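Local coordinates for protein TBC1 domain family member 22A (Homo sapiens, PDB 2QFZ) that is a Rab-GAP TBC domain protein that may act as a GTPase-activating protein for Rab family GTPases and forms homodimers, at residues K61-Y66 with Y270-D275; R132-W137 with Q148-L153; M255-L260 with A286-R291. All blocks are in the same frame, centred on the assembly; numbering follows the deposited sequence.

How the contacts relate
The all-helical TBC domain joins parts of its chain near and far, sampled here at three points whose centres lie 20 to 22 Å apart. Contact 1 joins segments 204 residues apart, contact 2 segments only 11 apart; the second is nested inside the loop closed by the first, and contact 3 crosses that loop along the chain. Contacts 2 and 3 lie on opposite sides of the chain's centre yet touch, through a salt bridge from Arg256 NE to Asp152 OD2 at 2.7 Å. Contact 1 touches neither, its nearest atoms being about 9 and 8 Å away. Contact 2 includes Gln148, the last residue of a YxQ sequence that in TBC relatives supplies a glutamine finger.

Contact 1: residues K61-Y66 with Y270-D275; sequences KLLSGY and YQSEPD
The Schellman motif that closes helix 56-63 presents Leu63 and Ser64 to Gln271 and Ser272, in the loop that follows helix 260-270. On the helix side Leu63 does most of the touching, and much of it is against backbone: its CB lies 3.8 Å from Gln271 O, with both methyls gathered near the same oxygen. The isobutyl group is turned with CG anti to the carbonyl carbon (chi1 -74°), which carries CD1 on to Ser272 OG at 4.1 Å. The two chains are close here, Leu63 CB and Gln271 CB being 4.3 Å apart, while the side chain of Gln271, extended beyond CG, reaches toward Ser64 CB. No hydrogen bond spans the pair of segments; the contact is one of van der Waals fit.

What shapes the first segment is its helix end. Gly65 takes a positive phi of 79°, and its N bonds back to Leu62 O at 3.1 Å; Tyr66 N makes a weak bond to Lys61 O at 3.0 Å. The polar ends of both serines are engaged with their own chain, Ser64 OG with Trp60 O and Ser272 OG with Asp268 O. Helix 40-47 lies against both sides of the join, its Ser47 meeting Leu63 and Ser272. Farther from the interface, Lys61 CG sits at the edge of the Tyr66 ring and in its plane, and both residues reach Asp190, through a salt bridge and a hydrogen bond.

Contact 2: residues R132-W137 with Q148-L153; sequences RILFIW and QGINDL
Asn151 OD1 is gripped by two groups: the N-H of Gly149, at 2.8 Å from N to OD1, and more weakly the hydroxyl of Tyr146. The Gly149 bond is fairly straight, 154° at the hydrogen, and its donor lies almost on the line of the C=O bond, at 175°. With CG held between the backbone N and the carbonyl carbon (chi1 63°), the amide of Asn151 folds back toward the backbone of Gly149 and is led away from the other segment. Leu134 CD1 reaches the carbons left beside it, 3.4 Å from Asn151 CB, a tight contact, and nearly as close to the CA, the two side chains crossing at a slant.

The second methyl of Leu134 works on Ile150. Leu134 CD2 stands 3.9 Å from Ile150 CG2 as the two chains run past each other in opposite directions. The other branch of Ile150 points at Trp137: Ile150 CD1 meets the six-membered part of the indole, 3.6 Å from Trp137 CZ3, with the side chains crossing at about a right angle. Ile150 is thus shared between residues three apart on one face of helix 124-140, its CG2 going to one and its CD1 to the other.

Gly149 has backbone angles that would jam a CB against the preceding carbonyl, which by itself calls for glycine. It follows Gln148, which ends the YxQ sequence from which TBC relatives take their glutamine finger; Arg114, which would correspond to the arginine finger of the IxxDxxR motif in those relatives, lies against Gln148. Helix 124-140 is in turn packed against several helices: Trp137 meets Ser196 and Leu199 of helix 181-200, Ile136 rests on Tyr85 and Phe88 of helix 74-91, and Phe135 on Tyr105 and Ile108 of helix 102-111.

Contact 3: residues M255-L260 with A286-R291; sequences MREVPL and AAFLVR
The backbones stay well apart, Glu257 and Phe288 being the nearest pair with 9.7 Å between their CA atoms, so one long aromatic side chain, that of Phe288, makes the crossing. It illustrates a simple way of meeting a connection in an all-helical fold such as the TBC domain: the loop between helices 242-251 and 260-270 is met by a ring projecting from helix 276-291. Phe288 directs its ring toward the loop, with CG opposite the backbone N (chi1 -168°), until the far end reaches it.

Two neighbouring loop residues receive it. Glu257 offers aliphatic carbon rather than charge: its CB lies 3.7 Å from Phe288 CE2, while the chain beyond bends away at chi2 (-54°) and takes the carboxylate to Arg248, where OE2 forms a salt bridge. The glutamate therefore serves two neighbours, apolar at its root and ionic at its end. Its backbone is held as well, the carbonyl O accepting a hydrogen bond from Thr314 OG1.

Val258 meets the ring at its other meta carbon through one methyl, CG1, which is 4.0 Å from Phe288 CE1 as the side chains slide past each other. Just after it, Pro259 occupies the N-cap position of helix 260-270. Trp249 and Trp292 also meet Phe288 edge-to-face, and Leu254 and Leu312 touch it as well.

Replacing this phenylalanine by alanine is likely to open a gap between helix and loop, leaving Glu257 CB, Val258 CG1 and both tryptophans without their shared partner. At the ring's far end Phe288 CZ is touched from two residues at once, 3.8 Å from Glu257 CB and 4.0 Å from Val258 CG1.

Contact 1: residues K61-Y66 with Y270-D275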
ATOM      1  N   LYS A  61       2.959  12.874  -1.517  1.00 18.40           N
ATOM      2  CA  LYS A  61       1.942  13.894  -1.271  1.00 20.93           C
ATOM      3  C   LYS A  61       1.421  14.573  -2.521  1.00 20.34           C
ATOM      4  O   LYS A  61       0.217  14.832  -2.620  1.00 24.15           O
ATOM      5  CB  LYS A  61       2.418  14.925  -0.264  1.00 19.04           C
ATOM      6  CG  LYS A  61       2.544  14.347   1.123  1.00 25.03           C
ATOM      7  CD  LYS A  61       3.089  15.378   2.132  1.00 27.93           C
ATOM      8  CE  LYS A  61       3.799  14.661   3.251  1.00 31.47           C
ATOM      9  NZ  LYS A  61       4.095  15.603   4.357  1.00 37.67           N
ATOM     10  N   LEU A  62       2.288  14.865  -3.479  1.00 19.41           N
ATOM     11  CA  LEU A  62       1.827  15.474  -4.722  1.00 19.64           C
ATOM     12  C   LEU A  62       1.085  14.504  -5.654  1.00 22.89           C
ATOM     13  O   LEU A  62       0.041  14.872  -6.235  1.00 18.81           O
ATOM     14  CB  LEU A  62       2.954  16.153  -5.486  1.00 17.50           C
ATOM     15  CG  LEU A  62       3.494  17.397  -4.807  1.00 21.99           C
ATOM     16  CD1 LEU A  62       4.863  17.770  -5.408  1.00 20.74           C
ATOM     17  CD2 LEU A  62       2.455  18.577  -4.885  1.00 17.68           C
ATOM     18  N   LEU A  63       1.619  13.294  -5.791  1.00 23.03           N
ATOM     19  CA  LEU A  63       1.067  12.292  -6.701  1.00 26.13           C
ATOM     20  C   LEU A  63      -0.286  11.775  -6.216  1.00 24.63           C
ATOM     21  O   LEU A  63      -1.132  11.464  -7.021  1.00 30.61           O
ATOM     22  CB  LEU A  63       2.052  11.128  -6.903  1.00 27.35           C
ATOM     23  CG  LEU A  63       3.283  11.351  -7.763  1.00 26.66           C
ATOM     24  CD1 LEU A  63       4.183  10.103  -7.769  1.00 23.72           C
ATOM     25  CD2 LEU A  63       2.876  11.710  -9.156  1.00 28.70           C
ATOM     26  N   SER A  64      -0.505  11.742  -4.905  1.00 26.44           N
ATOM     27  CA  SER A  64      -1.804  11.392  -4.354  1.00 26.43           C
ATOM     28  C   SER A  64      -2.830  12.528  -4.369  1.00 28.77           C
ATOM     29  O   SER A  64      -3.984  12.303  -4.001  1.00 32.44           O
ATOM     30  CB  SER A  64      -1.658  10.995  -2.910  1.00 25.30           C
ATOM     31  OG  SER A  64      -1.388  12.173  -2.152  1.00 26.42           O
ATOM     32  N   GLY A  65      -2.411  13.740  -4.722  1.00 28.24           N
ATOM     33  CA  GLY A  65      -3.289  14.907  -4.706  1.00 28.37           C
ATOM     34  C   GLY A  65      -3.536  15.535  -3.343  1.00 27.20           C
ATOM     35  O   GLY A  65      -4.467  16.318  -3.174  1.00 27.70           O
ATOM     36  N   TYR A  66      -2.734  15.184  -2.355  1.00 26.53           N
ATOM     37  CA  TYR A  66      -2.891  15.762  -1.007  1.00 24.56           C
ATOM     38  C   TYR A  66      -2.434  17.240  -1.019  1.00 25.88           C
ATOM     39  O   TYR A  66      -3.097  18.118  -0.459  1.00 25.75           O
ATOM     40  CB  TYR A  66      -2.095  14.922  -0.002  1.00 22.79           C
ATOM     41  CG  TYR A  66      -2.092  15.408   1.417  1.00 21.21           C
ATOM     42  CD1 TYR A  66      -3.269  15.743   2.058  1.00 21.76           C
ATOM     43  CD2 TYR A  66      -0.889  15.511   2.139  1.00 17.62           C
ATOM     44  CE1 TYR A  66      -3.260  16.214   3.406  1.00 18.92           C
ATOM     45  CE2 TYR A  66      -0.874  15.954   3.476  1.00 17.63           C
ATOM     46  CZ  TYR A  66      -2.076  16.315   4.091  1.00 17.72           C
ATOM     47  OH  TYR A  66      -2.100  16.734   5.403  1.00 19.88           O
ATOM     48  N   TYR A 270       2.756   2.380  -8.046  1.00 17.50           N
ATOM     49  CA  TYR A 270       1.285   2.473  -7.937  1.00 20.18           C
ATOM     50  C   TYR A 270       0.760   3.910  -8.008  1.00 22.04           C
ATOM     51  O   TYR A 270      -0.300   4.161  -8.585  1.00 22.51           O
ATOM     52  CB  TYR A 270       0.707   1.788  -6.690  1.00 22.65           C
ATOM     53  CG  TYR A 270       0.727   0.267  -6.698  1.00 25.93           C
ATOM     54  CD1 TYR A 270       1.160  -0.450  -7.797  1.00 28.15           C
ATOM     55  CD2 TYR A 270       0.298  -0.451  -5.594  1.00 28.35           C
ATOM     56  CE1 TYR A 270       1.173  -1.831  -7.794  1.00 30.61           C
ATOM     57  CE2 TYR A 270       0.314  -1.840  -5.575  1.00 25.90           C
ATOM     58  CZ  TYR A 270       0.757  -2.514  -6.682  1.00 27.76           C
ATOM     59  OH  TYR A 270       0.790  -3.846  -6.707  1.00 26.18           O
ATOM     60  N   GLN A 271       1.469   4.839  -7.391  1.00 24.80           N
ATOM     61  CA  GLN A 271       1.038   6.246  -7.368  1.00 29.55           C
ATOM     62  C   GLN A 271       1.356   6.995  -8.693  1.00 29.80           C
ATOM     63  O   GLN A 271       0.878   8.082  -8.906  1.00 35.10           O
ATOM     64  CB  GLN A 271       1.667   6.951  -6.157  1.00 33.94           C
ATOM     65  CG  GLN A 271       0.769   6.901  -4.956  1.00 38.71           C
ATOM     66  CD  GLN A 271       1.468   7.128  -3.685  1.00 44.35           C
ATOM     67  OE1 GLN A 271       2.623   6.753  -3.542  1.00 51.36           O
ATOM     68  NE2 GLN A 271       0.771   7.714  -2.712  1.00 45.33           N
ATOM     69  N   SER A 272       2.183   6.402  -9.547  1.00 30.05           N
ATOM     70  CA  SER A 272       2.559   6.966 -10.840  1.00 31.77           C
ATOM     71  C   SER A 272       1.623   6.517 -11.932  1.00 35.54           C
ATOM     72  O   SER A 272       1.510   7.168 -12.961  1.00 36.73           O
ATOM     73  CB  SER A 272       3.935   6.501 -11.218  1.00 29.60           C
ATOM     74  OG  SER A 272       4.885   6.966 -10.294  1.00 35.07           O
ATOM     75  N   GLU A 273       0.972   5.376 -11.696  1.00 37.94           N
ATOM     76  CA  GLU A 273       0.099   4.737 -12.671  1.00 39.27           C
ATOM     77  C   GLU A 273      -1.313   5.261 -12.566  1.00 36.66           C
ATOM     78  O   GLU A 273      -1.779   5.628 -11.475  1.00 30.97           O
ATOM     79  CB  GLU A 273       0.072   3.207 -12.470  1.00 39.47           C
ATOM     80  CG  GLU A 273       1.223   2.483 -13.095  1.00 40.49           C
ATOM     81  CD  GLU A 273       1.081   2.352 -14.619  1.00 40.46           C
ATOM     82  OE1 GLU A 273       0.030   1.903 -15.088  1.00 40.67           O
ATOM     83  OE2 GLU A 273       2.031   2.698 -15.340  1.00 41.58           O
ATOM     84  N   PRO A 274      -2.010   5.308 -13.707  1.00 38.46           N
ATOM     85  CA  PRO A 274      -3.431   5.541 -13.613  1.00 38.43           C
ATOM     86  C   PRO A 274      -4.094   4.322 -12.953  1.00 36.54           C
ATOM     87  O   PRO A 274      -3.807   3.164 -13.326  1.00 37.99           O
ATOM     88  CB  PRO A 274      -3.858   5.767 -15.067  1.00 39.97           C
ATOM     89  CG  PRO A 274      -2.831   5.175 -15.891  1.00 39.42           C
ATOM     90  CD  PRO A 274      -1.551   5.171 -15.102  1.00 41.49           C
ATOM     91  N   ASP A 275      -4.908   4.595 -11.930  1.00 35.58           N
ATOM     92  CA  ASP A 275      -5.575   3.566 -11.122  1.00 35.81           C
ATOM     93  C   ASP A 275      -4.625   2.457 -10.647  1.00 32.00           C
ATOM     94  O   ASP A 275      -4.930   1.280 -10.794  1.00 31.41           O
ATOM     95  CB  ASP A 275      -6.746   2.951 -11.902  1.00 39.99           C
ATOM     96  CG  ASP A 275      -7.811   3.976 -12.269  1.00 45.27           C
ATOM     97  OD1 ASP A 275      -8.114   4.848 -11.431  1.00 46.23           O
ATOM     98  OD2 ASP A 275      -8.347   3.893 -13.405  1.00 46.32           O
TER

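Contact 2: residues R132-W137 with Q148-L153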
ATOM      1  N   ARG A 132      -5.876   5.468  16.416  1.00 26.92           N
ATOM      2  CA  ARG A 132      -6.643   6.683  16.241  1.00 28.08           C
ATOM      3  C   ARG A 132      -6.943   6.970  14.785  1.00 23.72           C
ATOM      4  O   ARG A 132      -8.081   7.325  14.436  1.00 31.29           O
ATOM      5  CB  ARG A 132      -5.910   7.858  16.884  1.00 30.47           C
ATOM      6  CG  ARG A 132      -6.789   9.059  17.049  1.00 31.74           C
ATOM      7  CD  ARG A 132      -6.224  10.006  18.049  1.00 34.35           C
ATOM      8  NE  ARG A 132      -4.785  10.169  17.874  1.00 32.42           N
ATOM      9  CZ  ARG A 132      -3.974  10.762  18.731  1.00 39.21           C
ATOM     10  NH1 ARG A 132      -4.447  11.308  19.868  1.00 41.57           N
ATOM     11  NH2 ARG A 132      -2.675  10.850  18.433  1.00 39.66           N
ATOM     12  N   ILE A 133      -5.938   6.853  13.913  1.00 26.60           N
ATOM     13  CA  ILE A 133      -6.170   7.009  12.437  1.00 23.60           C
ATOM     14  C   ILE A 133      -7.244   6.030  11.945  1.00 21.48           C
ATOM     15  O   ILE A 133      -8.179   6.406  11.219  1.00 22.22           O
ATOM     16  CB  ILE A 133      -4.867   6.771  11.607  1.00 22.72           C
ATOM     17  CG1 ILE A 133      -3.887   7.935  11.765  1.00 19.29           C
ATOM     18  CG2 ILE A 133      -5.181   6.576  10.086  1.00 18.62           C
ATOM     19  CD1 ILE A 133      -2.460   7.622  11.227  1.00 21.40           C
ATOM     20  N   LEU A 134      -7.103   4.763  12.355  1.00 24.32           N
ATOM     21  CA  LEU A 134      -7.989   3.687  11.904  1.00 22.05           C
ATOM     22  C   LEU A 134      -9.410   3.844  12.492  1.00 21.94           C
ATOM     23  O   LEU A 134     -10.408   3.736  11.781  1.00 25.77           O
ATOM     24  CB  LEU A 134      -7.352   2.299  12.226  1.00 22.23           C
ATOM     25  CG  LEU A 134      -6.167   1.922  11.331  1.00 19.45           C
ATOM     26  CD1 LEU A 134      -5.384   0.761  11.890  1.00 23.81           C
ATOM     27  CD2 LEU A 134      -6.681   1.640   9.923  1.00 25.12           C
ATOM     28  N   PHE A 135      -9.500   4.205  13.760  1.00 23.18           N
ATOM     29  CA  PHE A 135     -10.807   4.506  14.387  1.00 25.90           C
ATOM     30  C   PHE A 135     -11.543   5.701  13.716  1.00 23.91           C
ATOM     31  O   PHE A 135     -12.764   5.630  13.429  1.00 19.74           O
ATOM     32  CB  PHE A 135     -10.619   4.736  15.905  1.00 32.71           C
ATOM     33  CG  PHE A 135     -11.904   4.958  16.659  1.00 34.15           C
ATOM     34  CD1 PHE A 135     -12.620   3.892  17.155  1.00 35.71           C
ATOM     35  CD2 PHE A 135     -12.386   6.232  16.880  1.00 38.83           C
ATOM     36  CE1 PHE A 135     -13.829   4.091  17.840  1.00 37.56           C
ATOM     37  CE2 PHE A 135     -13.599   6.435  17.565  1.00 39.50           C
ATOM     38  CZ  PHE A 135     -14.307   5.358  18.045  1.00 37.84           C
ATOM     39  N   ILE A 136     -10.820   6.786  13.442  1.00 23.00           N
ATOM     40  CA  ILE A 136     -11.434   7.951  12.759  1.00 22.81           C
ATOM     41  C   ILE A 136     -11.872   7.612  11.321  1.00 22.96           C
ATOM     42  O   ILE A 136     -12.991   7.944  10.897  1.00 25.11           O
ATOM     43  CB  ILE A 136     -10.493   9.191  12.794  1.00 22.92           C
ATOM     44  CG1 ILE A 136     -10.482   9.802  14.209  1.00 24.36           C
ATOM     45  CG2 ILE A 136     -10.902  10.272  11.786  1.00 23.45           C
ATOM     46  CD1 ILE A 136      -9.410  10.888  14.390  1.00 23.79           C
ATOM     47  N   TRP A 137     -11.005   6.935  10.566  1.00 21.91           N
ATOM     48  CA  TRP A 137     -11.382   6.477   9.216  1.00 18.90           C
ATOM     49  C   TRP A 137     -12.701   5.648   9.225  1.00 17.64           C
ATOM     50  O   TRP A 137     -13.595   5.861   8.401  1.00 18.75           O
ATOM     51  CB  TRP A 137     -10.239   5.686   8.554  1.00 19.53           C
ATOM     52  CG  TRP A 137     -10.543   5.486   7.145  1.00 18.37           C
ATOM     53  CD1 TRP A 137     -10.194   6.298   6.116  1.00 19.76           C
ATOM     54  CD2 TRP A 137     -11.308   4.425   6.586  1.00 20.16           C
ATOM     55  NE1 TRP A 137     -10.692   5.793   4.926  1.00 20.22           N
ATOM     56  CE2 TRP A 137     -11.380   4.646   5.192  1.00 19.57           C
ATOM     57  CE3 TRP A 137     -11.918   3.269   7.122  1.00 21.55           C
ATOM     58  CZ2 TRP A 137     -12.054   3.785   4.331  1.00 19.67           C
ATOM     59  CZ3 TRP A 137     -12.620   2.429   6.249  1.00 21.15           C
ATOM     60  CH2 TRP A 137     -12.665   2.691   4.883  1.00 18.86           C
ATOM     61  N   GLN A 148     -10.184  -5.752   9.030  1.00 30.31           N
ATOM     62  CA  GLN A 148      -8.752  -6.125   9.157  1.00 32.58           C
ATOM     63  C   GLN A 148      -8.079  -6.194   7.779  1.00 29.21           C
ATOM     64  O   GLN A 148      -8.669  -6.695   6.813  1.00 31.21           O
ATOM     65  CB  GLN A 148      -8.556  -7.446   9.909  1.00 34.13           C
ATOM     66  CG  GLN A 148      -7.098  -7.675  10.332  1.00 36.94           C
ATOM     67  CD  GLN A 148      -6.905  -8.973  11.139  1.00 37.14           C
ATOM     68  OE1 GLN A 148      -7.860  -9.500  11.731  1.00 41.29           O
ATOM     69  NE2 GLN A 148      -5.664  -9.483  11.163  1.00 39.49           N
ATOM     70  N   GLY A 149      -6.855  -5.667   7.688  1.00 28.35           N
ATOM     71  CA  GLY A 149      -6.198  -5.436   6.383  1.00 28.43           C
ATOM     72  C   GLY A 149      -5.983  -3.951   6.095  1.00 28.82           C
ATOM     73  O   GLY A 149      -4.891  -3.539   5.646  1.00 24.59           O
ATOM     74  N   ILE A 150      -7.002  -3.127   6.360  1.00 27.92           N
ATOM     75  CA  ILE A 150      -6.815  -1.675   6.245  1.00 25.55           C
ATOM     76  C   ILE A 150      -5.732  -1.162   7.214  1.00 25.60           C
ATOM     77  O   ILE A 150      -5.048  -0.209   6.901  1.00 27.42           O
ATOM     78  CB  ILE A 150      -8.088  -0.866   6.477  1.00 30.09           C
ATOM     79  CG1 ILE A 150      -9.160  -1.239   5.480  1.00 31.17           C
ATOM     80  CG2 ILE A 150      -7.808   0.663   6.352  1.00 30.51           C
ATOM     81  CD1 ILE A 150     -10.386  -0.365   5.613  1.00 31.07           C
ATOM     82  N   ASN A 151      -5.564  -1.803   8.368  1.00 25.95           N
ATOM     83  CA  ASN A 151      -4.499  -1.428   9.316  1.00 26.93           C
ATOM     84  C   ASN A 151      -3.090  -1.448   8.706  1.00 26.58           C
ATOM     85  O   ASN A 151      -2.268  -0.597   9.025  1.00 23.91           O
ATOM     86  CB  ASN A 151      -4.575  -2.331  10.592  1.00 28.13           C
ATOM     87  CG  ASN A 151      -4.347  -3.801  10.293  1.00 29.19           C
ATOM     88  OD1 ASN A 151      -5.106  -4.420   9.555  1.00 30.70           O
ATOM     89  ND2 ASN A 151      -3.278  -4.360  10.854  1.00 26.86           N
ATOM     90  N   ASP A 152      -2.818  -2.416   7.820  1.00 24.16           N
ATOM     91  CA  ASP A 152      -1.532  -2.485   7.083  1.00 23.90           C
ATOM     92  C   ASP A 152      -1.301  -1.280   6.138  1.00 21.82           C
ATOM     93  O   ASP A 152      -0.162  -0.801   5.951  1.00 20.51           O
ATOM     94  CB  ASP A 152      -1.464  -3.761   6.213  1.00 25.51           C
ATOM     95  CG  ASP A 152      -0.842  -4.968   6.930  1.00 30.53           C
ATOM     96  OD1 ASP A 152      -0.129  -4.801   7.956  1.00 35.80           O
ATOM     97  OD2 ASP A 152      -1.047  -6.104   6.417  1.00 30.15           O
ATOM     98  N   LEU A 153      -2.358  -0.796   5.531  1.00 18.36           N
ATOM     99  CA  LEU A 153      -2.208   0.312   4.593  1.00 20.52           C
ATOM    100  C   LEU A 153      -1.763   1.621   5.274  1.00 19.57           C
ATOM    101  O   LEU A 153      -1.315   2.543   4.593  1.00 24.53           O
ATOM    102  CB  LEU A 153      -3.484   0.492   3.764  1.00 20.87           C
ATOM    103  CG  LEU A 153      -4.043  -0.786   3.141  1.00 21.34           C
ATOM    104  CD1 LEU A 153      -5.244  -0.458   2.327  1.00 27.06           C
ATOM    105  CD2 LEU A 153      -3.069  -1.551   2.325  1.00 22.30           C
TER

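Contact 3: residues M255-L260 with A286-R291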
ATOM      1  N   MET A 255       0.999  -6.627   1.036  1.00 20.79           N
ATOM      2  CA  MET A 255       1.847  -6.287   2.171  1.00 19.48           C
ATOM      3  C   MET A 255       2.151  -7.443   3.080  1.00 22.19           C
ATOM      4  O   MET A 255       3.130  -7.384   3.809  1.00 19.65           O
ATOM      5  CB  MET A 255       1.282  -5.156   2.995  1.00 14.98           C
ATOM      6  CG  MET A 255       1.284  -3.861   2.280  1.00 17.93           C
ATOM      7  SD  MET A 255       0.764  -2.530   3.325  1.00 17.67           S
ATOM      8  CE  MET A 255       1.910  -2.674   4.703  1.00 17.30           C
ATOM      9  N   ARG A 256       1.333  -8.496   3.079  1.00 24.08           N
ATOM     10  CA  ARG A 256       1.684  -9.679   3.902  1.00 21.87           C
ATOM     11  C   ARG A 256       2.558 -10.646   3.141  1.00 23.14           C
ATOM     12  O   ARG A 256       2.896 -11.673   3.674  1.00 25.78           O
ATOM     13  CB  ARG A 256       0.440 -10.425   4.429  1.00 25.19           C
ATOM     14  CG  ARG A 256      -0.494  -9.600   5.335  1.00 31.30           C
ATOM     15  CD  ARG A 256       0.081  -9.300   6.738  1.00 35.86           C
ATOM     16  NE  ARG A 256       0.807  -8.016   6.757  1.00 38.14           N
ATOM     17  CZ  ARG A 256       2.075  -7.830   7.137  1.00 39.67           C
ATOM     18  NH1 ARG A 256       2.856  -8.847   7.560  1.00 41.83           N
ATOM     19  NH2 ARG A 256       2.572  -6.601   7.083  1.00 39.38           N
ATOM     20  N   GLU A 257       2.891 -10.352   1.885  1.00 21.40           N
ATOM     21  CA  GLU A 257       3.652 -11.298   1.067  1.00 23.59           C
ATOM     22  C   GLU A 257       5.086 -10.836   0.843  1.00 23.68           C
ATOM     23  O   GLU A 257       5.933 -11.647   0.510  1.00 22.82           O
ATOM     24  CB  GLU A 257       2.993 -11.566  -0.287  1.00 21.80           C
ATOM     25  CG  GLU A 257       1.483 -11.517  -0.295  1.00 25.69           C
ATOM     26  CD  GLU A 257       0.846 -12.425   0.737  1.00 28.01           C
ATOM     27  OE1 GLU A 257       1.409 -13.517   1.020  1.00 28.70           O
ATOM     28  OE2 GLU A 257      -0.227 -12.043   1.269  1.00 28.73           O
ATOM     29  N   VAL A 258       5.359  -9.553   1.048  1.00 24.17           N
ATOM     30  CA  VAL A 258       6.701  -8.996   0.830  1.00 22.93           C
ATOM     31  C   VAL A 258       7.092  -8.064   1.969  1.00 22.30           C
ATOM     32  O   VAL A 258       6.210  -7.545   2.711  1.00 21.59           O
ATOM     33  CB  VAL A 258       6.796  -8.223  -0.486  1.00 21.77           C
ATOM     34  CG1 VAL A 258       6.493  -9.117  -1.685  1.00 24.13           C
ATOM     35  CG2 VAL A 258       5.881  -6.961  -0.440  1.00 18.74           C
ATOM     36  N   PRO A 259       8.410  -7.868   2.159  1.00 21.09           N
ATOM     37  CA  PRO A 259       8.857  -6.961   3.207  1.00 22.63           C
ATOM     38  C   PRO A 259       8.427  -5.471   2.967  1.00 21.91           C
ATOM     39  O   PRO A 259       8.205  -5.055   1.843  1.00 19.85           O
ATOM     40  CB  PRO A 259      10.387  -7.100   3.163  1.00 23.26           C
ATOM     41  CG  PRO A 259      10.680  -8.288   2.339  1.00 22.95           C
ATOM     42  CD  PRO A 259       9.533  -8.552   1.478  1.00 21.99           C
ATOM     43  N   LEU A 260       8.333  -4.697   4.037  1.00 23.82           N
ATOM     44  CA  LEU A 260       7.851  -3.307   3.970  1.00 20.10           C
ATOM     45  C   LEU A 260       8.643  -2.425   3.034  1.00 20.87           C
ATOM     46  O   LEU A 260       8.079  -1.586   2.338  1.00 19.02           O
ATOM     47  CB  LEU A 260       7.799  -2.684   5.384  1.00 20.05           C
ATOM     48  CG  LEU A 260       7.245  -1.235   5.467  1.00 21.72           C
ATOM     49  CD1 LEU A 260       5.810  -1.117   4.820  1.00 17.91           C
ATOM     50  CD2 LEU A 260       7.257  -0.733   6.911  1.00 22.40           C
ATOM     51  N   ALA A 286      -0.529 -11.045 -10.826  1.00 16.05           N
ATOM     52  CA  ALA A 286      -0.338 -12.050 -11.880  1.00 17.53           C
ATOM     53  C   ALA A 286       1.137 -12.361 -12.096  1.00 18.19           C
ATOM     54  O   ALA A 286       1.527 -13.538 -12.139  1.00 17.91           O
ATOM     55  CB  ALA A 286      -1.015 -11.594 -13.171  1.00 15.12           C
ATOM     56  N   ALA A 287       1.958 -11.307 -12.164  1.00 22.60           N
ATOM     57  CA  ALA A 287       3.424 -11.441 -12.224  1.00 23.09           C
ATOM     58  C   ALA A 287       4.040 -12.075 -10.960  1.00 22.81           C
ATOM     59  O   ALA A 287       5.009 -12.859 -11.025  1.00 22.75           O
ATOM     60  CB  ALA A 287       4.070 -10.102 -12.553  1.00 22.37           C
ATOM     61  N   PHE A 288       3.477 -11.770  -9.808  1.00 16.06           N
ATOM     62  CA  PHE A 288       3.967 -12.338  -8.557  1.00 18.63           C
ATOM     63  C   PHE A 288       3.756 -13.856  -8.538  1.00 23.23           C
ATOM     64  O   PHE A 288       4.662 -14.624  -8.178  1.00 23.63           O
ATOM     65  CB  PHE A 288       3.257 -11.662  -7.380  1.00 17.68           C
ATOM     66  CG  PHE A 288       3.847 -11.926  -6.064  1.00 17.29           C
ATOM     67  CD1 PHE A 288       5.173 -11.603  -5.789  1.00 18.56           C
ATOM     68  CD2 PHE A 288       3.075 -12.473  -5.054  1.00 16.17           C
ATOM     69  CE1 PHE A 288       5.723 -11.820  -4.512  1.00 17.45           C
ATOM     70  CE2 PHE A 288       3.618 -12.690  -3.772  1.00 19.15           C
ATOM     71  CZ  PHE A 288       4.927 -12.373  -3.504  1.00 18.32           C
ATOM     72  N   LEU A 289       2.577 -14.287  -8.961  1.00 24.27           N
ATOM     73  CA  LEU A 289       2.290 -15.705  -9.048  1.00 29.21           C
ATOM     74  C   LEU A 289       3.239 -16.463 -10.025  1.00 30.82           C
ATOM     75  O   LEU A 289       3.827 -17.494  -9.662  1.00 30.76           O
ATOM     76  CB  LEU A 289       0.807 -15.910  -9.410  1.00 30.85           C
ATOM     77  CG  LEU A 289       0.234 -17.319  -9.310  1.00 30.32           C
ATOM     78  CD1 LEU A 289       0.350 -17.924  -7.930  1.00 26.66           C
ATOM     79  CD2 LEU A 289      -1.217 -17.259  -9.760  1.00 30.81           C
ATOM     80  N   VAL A 290       3.409 -15.941 -11.230  1.00 28.99           N
ATOM     81  CA  VAL A 290       4.134 -16.657 -12.250  1.00 30.79           C
ATOM     82  C   VAL A 290       5.645 -16.526 -12.102  1.00 32.61           C
ATOM     83  O   VAL A 290       6.353 -17.305 -12.707  1.00 28.56           O
ATOM     84  CB  VAL A 290       3.623 -16.380 -13.718  1.00 31.77           C
ATOM     85  CG1 VAL A 290       2.140 -16.753 -13.844  1.00 37.33           C
ATOM     86  CG2 VAL A 290       3.870 -14.965 -14.201  1.00 34.47           C
ATOM     87  N   ARG A 291       6.114 -15.601 -11.246  1.00 29.06           N
ATOM     88  CA  ARG A 291       7.506 -15.544 -10.784  1.00 30.04           C
ATOM     89  C   ARG A 291       7.949 -16.884 -10.163  1.00 31.96           C
ATOM     90  O   ARG A 291       9.090 -17.307 -10.362  1.00 31.02           O
ATOM     91  CB  ARG A 291       7.705 -14.358  -9.809  1.00 33.17           C
ATOM     92  CG  ARG A 291       8.942 -14.387  -8.883  1.00 35.28           C
ATOM     93  CD  ARG A 291      10.274 -14.046  -9.588  1.00 38.32           C
ATOM     94  NE  ARG A 291      11.398 -14.178  -8.643  1.00 39.27           N
ATOM     95  CZ  ARG A 291      12.011 -15.328  -8.325  1.00 41.66           C
ATOM     96  NH1 ARG A 291      11.637 -16.481  -8.869  1.00 41.84           N
ATOM     97  NH2 ARG A 291      13.015 -15.332  -7.459  1.00 42.05           N
TER